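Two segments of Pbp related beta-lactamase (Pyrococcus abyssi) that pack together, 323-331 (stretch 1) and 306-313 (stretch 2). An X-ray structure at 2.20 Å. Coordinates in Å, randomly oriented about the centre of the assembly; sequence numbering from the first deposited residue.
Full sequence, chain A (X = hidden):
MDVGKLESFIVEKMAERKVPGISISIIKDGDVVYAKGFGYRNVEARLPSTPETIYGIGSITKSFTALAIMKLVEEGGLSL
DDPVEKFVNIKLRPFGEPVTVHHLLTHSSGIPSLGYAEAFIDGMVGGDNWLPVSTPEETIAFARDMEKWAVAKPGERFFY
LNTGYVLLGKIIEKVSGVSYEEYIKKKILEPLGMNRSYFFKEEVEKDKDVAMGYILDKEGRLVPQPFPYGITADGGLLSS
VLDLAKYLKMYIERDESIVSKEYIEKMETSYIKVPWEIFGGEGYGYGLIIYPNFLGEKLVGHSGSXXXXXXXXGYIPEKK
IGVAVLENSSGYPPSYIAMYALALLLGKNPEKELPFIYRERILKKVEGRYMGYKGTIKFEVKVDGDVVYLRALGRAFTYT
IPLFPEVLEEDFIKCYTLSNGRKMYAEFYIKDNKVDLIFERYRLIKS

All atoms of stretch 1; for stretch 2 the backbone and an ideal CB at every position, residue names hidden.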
# COMPACT_ATOMS: atom_id res chain seq x y z
N VAL A 323 -27.27 26.94 -34.91
CA VAL A 323 -27.28 26.55 -33.51
C VAL A 323 -25.96 26.85 -32.79
O VAL A 323 -24.87 26.65 -33.35
CB VAL A 323 -27.57 25.04 -33.35
CG1 VAL A 323 -27.78 24.70 -31.87
CG2 VAL A 323 -28.80 24.66 -34.17
N ALA A 324 -26.07 27.32 -31.56
CA ALA A 324 -24.91 27.62 -30.74
C ALA A 324 -25.07 26.84 -29.44
O ALA A 324 -26.13 26.90 -28.80
CB ALA A 324 -24.83 29.11 -30.46
N VAL A 325 -24.03 26.10 -29.07
CA VAL A 325 -24.00 25.31 -27.84
C VAL A 325 -22.69 25.54 -27.07
O VAL A 325 -21.60 25.41 -27.63
CB VAL A 325 -24.12 23.80 -28.15
CG1 VAL A 325 -24.09 22.99 -26.85
CG2 VAL A 325 -25.39 23.52 -28.92
N LEU A 326 -22.82 25.90 -25.80
CA LEU A 326 -21.65 26.13 -24.96
C LEU A 326 -21.69 25.15 -23.79
O LEU A 326 -22.76 24.82 -23.28
CB LEU A 326 -21.61 27.58 -24.46
CG LEU A 326 -21.34 28.60 -25.56
CD1 LEU A 326 -21.25 30.00 -24.97
CD2 LEU A 326 -20.05 28.24 -26.28
N GLU A 327 -20.52 24.68 -23.35
CA GLU A 327 -20.45 23.71 -22.27
C GLU A 327 -19.36 23.96 -21.23
O GLU A 327 -18.24 24.36 -21.56
CB GLU A 327 -20.28 22.31 -22.87
CG GLU A 327 -20.44 21.18 -21.86
CD GLU A 327 -20.27 19.82 -22.51
OE1 GLU A 327 -20.88 19.60 -23.58
OE2 GLU A 327 -19.54 18.98 -21.93
N ASN A 328 -19.72 23.69 -19.98
CA ASN A 328 -18.91 23.84 -18.78
C ASN A 328 -17.81 22.79 -18.58
O ASN A 328 -17.30 22.65 -17.47
CB ASN A 328 -19.83 23.81 -17.56
CG ASN A 328 -19.61 24.97 -16.65
OD1 ASN A 328 -18.90 25.90 -17.01
ND2 ASN A 328 -20.22 24.94 -15.47
N SER A 329 -17.48 22.05 -19.63
CA SER A 329 -16.46 21.01 -19.56
C SER A 329 -16.37 20.33 -20.93
O SER A 329 -16.84 20.90 -21.92
CB SER A 329 -16.82 19.97 -18.49
OG SER A 329 -18.08 19.37 -18.75
N SER A 330 -15.77 19.15 -20.98
CA SER A 330 -15.68 18.43 -22.25
C SER A 330 -16.27 17.03 -22.08
O SER A 330 -15.83 16.08 -22.72
CB SER A 330 -14.22 18.32 -22.71
OG SER A 330 -13.50 17.42 -21.89
N GLY A 331 -17.28 16.93 -21.22
CA GLY A 331 -17.93 15.66 -20.96
C GLY A 331 -18.67 15.08 -22.16
O GLY A 331 -18.68 13.86 -22.36
N UNK A 306 -10.98 24.50 -24.78
CA UNK A 306 -9.85 25.03 -24.03
C UNK A 306 -9.64 24.15 -22.80
O UNK A 306 -9.04 24.56 -21.81
CB UNK A 306 -10.08 26.49 -23.63
N UNK A 307 -10.15 22.92 -22.89
CA UNK A 307 -10.02 21.98 -21.80
C UNK A 307 -11.19 22.00 -20.83
O UNK A 307 -11.96 21.04 -20.79
CB UNK A 307 -8.72 22.26 -21.04
N UNK A 308 -11.33 23.07 -20.06
CA UNK A 308 -12.42 23.16 -19.10
C UNK A 308 -13.70 23.78 -19.67
O UNK A 308 -14.71 23.84 -18.98
CB UNK A 308 -11.96 23.97 -17.89
N UNK A 309 -13.65 24.27 -20.91
CA UNK A 309 -14.82 24.84 -21.58
C UNK A 309 -14.77 24.33 -23.02
O UNK A 309 -13.69 24.20 -23.58
CB UNK A 309 -14.83 26.37 -21.52
N UNK A 310 -15.93 24.05 -23.60
CA UNK A 310 -16.00 23.60 -25.00
C UNK A 310 -17.24 24.22 -25.64
O UNK A 310 -18.14 24.66 -24.94
CB UNK A 310 -16.04 22.07 -25.10
N UNK A 311 -17.27 24.26 -26.96
CA UNK A 311 -18.42 24.83 -27.63
C UNK A 311 -18.50 24.50 -29.11
O UNK A 311 -17.61 23.85 -29.66
CB UNK A 311 -18.41 26.35 -27.45
N UNK A 312 -19.59 24.93 -29.74
CA UNK A 312 -19.80 24.70 -31.16
C UNK A 312 -20.88 25.64 -31.70
O UNK A 312 -21.84 25.96 -31.00
CB UNK A 312 -20.18 23.24 -31.41
N UNK A 313 -20.69 26.10 -32.93
CA UNK A 313 -21.66 26.95 -33.58
C UNK A 313 -21.76 26.38 -34.98
O UNK A 313 -20.78 25.87 -35.52
CB UNK A 313 -21.27 28.43 -33.56

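Stretch 1 is a strand from Val323 to Glu327, then turns off. Stretch 2 lies antiparallel to it, with its strand at 310-313.

Position 306 is out of reach. Its ideal CB has nothing of stretch 1 within 5.5 Å, so many side chains would suit. The deposited residue is Val306.

Position 307 has phi/psi of 93/-70. A CB here would be jammed against the carbonyl O of 306, which by itself calls for glycine. It is Gly307. A water accepts a weak hydrogen bond from Ser330 OG (3.3 Å) and donates one to Gly307 O (3.2 Å), linking the two loops.

Position 308 points away from stretch 1, which sets no demand on its side chain. It is Met308. Its backbone makes the contact: Ser329 CA lies 3.4 Å from Met308 O, a CA-H...O contact.

Position 309 also points away overall, yet its ideal CB is 4.0 Å from Glu327 O. Many side chains would fit. It is Tyr309. The ring has Glu327 O at its edge, and Tyr309 CE1 comes within 3.8 Å of Asn328 OD1. The hydroxyl is hydrogen-bonded elsewhere in the structure.

Position 310 pairs with Glu327, its side chain on the same face of the sheet. The backbone bonds run both ways: 310 N to Glu327 O at 3.1 Å, and Glu327 N to 310 O at 2.9 Å. The ideal CB is 3.5 Å from Ser329 O, an acceptor. A short side chain with a donor suits, serine or threonine above all. It is Thr310. Thr310 OG1 donates to Ser329 O at 2.8 Å, and Thr310 CG2 packs 3.6 Å from Ser330 CB. The p rotamer serves both contacts.

Position 311 faces Leu326 in a non-hydrogen-bonded pair. An ideal CB would lie 2.8 Å from Leu326 CD2, a clash with that leucine as placed. Glycine suits best. It is Gly311, and Leu326 CD2 rests 4.0 Å from Gly311 CA.

Position 312 pairs with Val325 on the face that also carries Glu327. 312 N donates to Val325 O at 3.0 Å, and Val325 N donates to 312 O at 2.9 Å. These bonds ask nothing of the side chain; a beta-branched or aromatic residue would suit a strand. It is Tyr312, whose hydroxyl is bonded elsewhere in the structure.

Position 313 pairs with Ala324, a small neighbour that leaves room for an apolar, perhaps branched, side chain. It is Ile313. Ile313 CG2 meets Ala324 CB at 4.3 Å, while the end of the side chain leads away.

Stretch 2 306-313: VGMYTGYI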
# COMPACT_ATOMS: atom_id res chain seq x y z
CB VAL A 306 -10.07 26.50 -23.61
CG1 VAL A 306 -9.64 27.42 -24.74
CG2 VAL A 306 -11.53 26.74 -23.29
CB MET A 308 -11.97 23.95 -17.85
CG MET A 308 -11.89 25.45 -18.02
SD MET A 308 -10.46 26.00 -18.95
CE MET A 308 -11.04 25.98 -20.48
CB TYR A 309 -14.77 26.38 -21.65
CG TYR A 309 -14.81 27.15 -20.35
CD1 TYR A 309 -15.98 27.24 -19.59
CD2 TYR A 309 -13.68 27.84 -19.91
CE1 TYR A 309 -16.01 27.99 -18.40
CE2 TYR A 309 -13.71 28.59 -18.74
CZ TYR A 309 -14.86 28.67 -17.99
OH TYR A 309 -14.84 29.41 -16.83
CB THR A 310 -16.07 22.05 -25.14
OG1 THR A 310 -17.30 21.57 -24.58
CG2 THR A 310 -14.89 21.39 -24.46
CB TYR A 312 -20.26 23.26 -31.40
CG TYR A 312 -20.38 22.90 -32.87
CD1 TYR A 312 -19.26 22.56 -33.62
CD2 TYR A 312 -21.62 22.93 -33.51
CE1 TYR A 312 -19.36 22.25 -34.97
CE2 TYR A 312 -21.74 22.62 -34.86
CZ TYR A 312 -20.60 22.28 -35.58
OH TYR A 312 -20.70 21.96 -36.92
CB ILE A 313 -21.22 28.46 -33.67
CG1 ILE A 313 -20.00 28.61 -34.58
CG2 ILE A 313 -20.96 29.02 -32.28
CD1 ILE A 313 -19.68 30.05 -34.92
O HOH W 1 -13.15 18.78 -18.88
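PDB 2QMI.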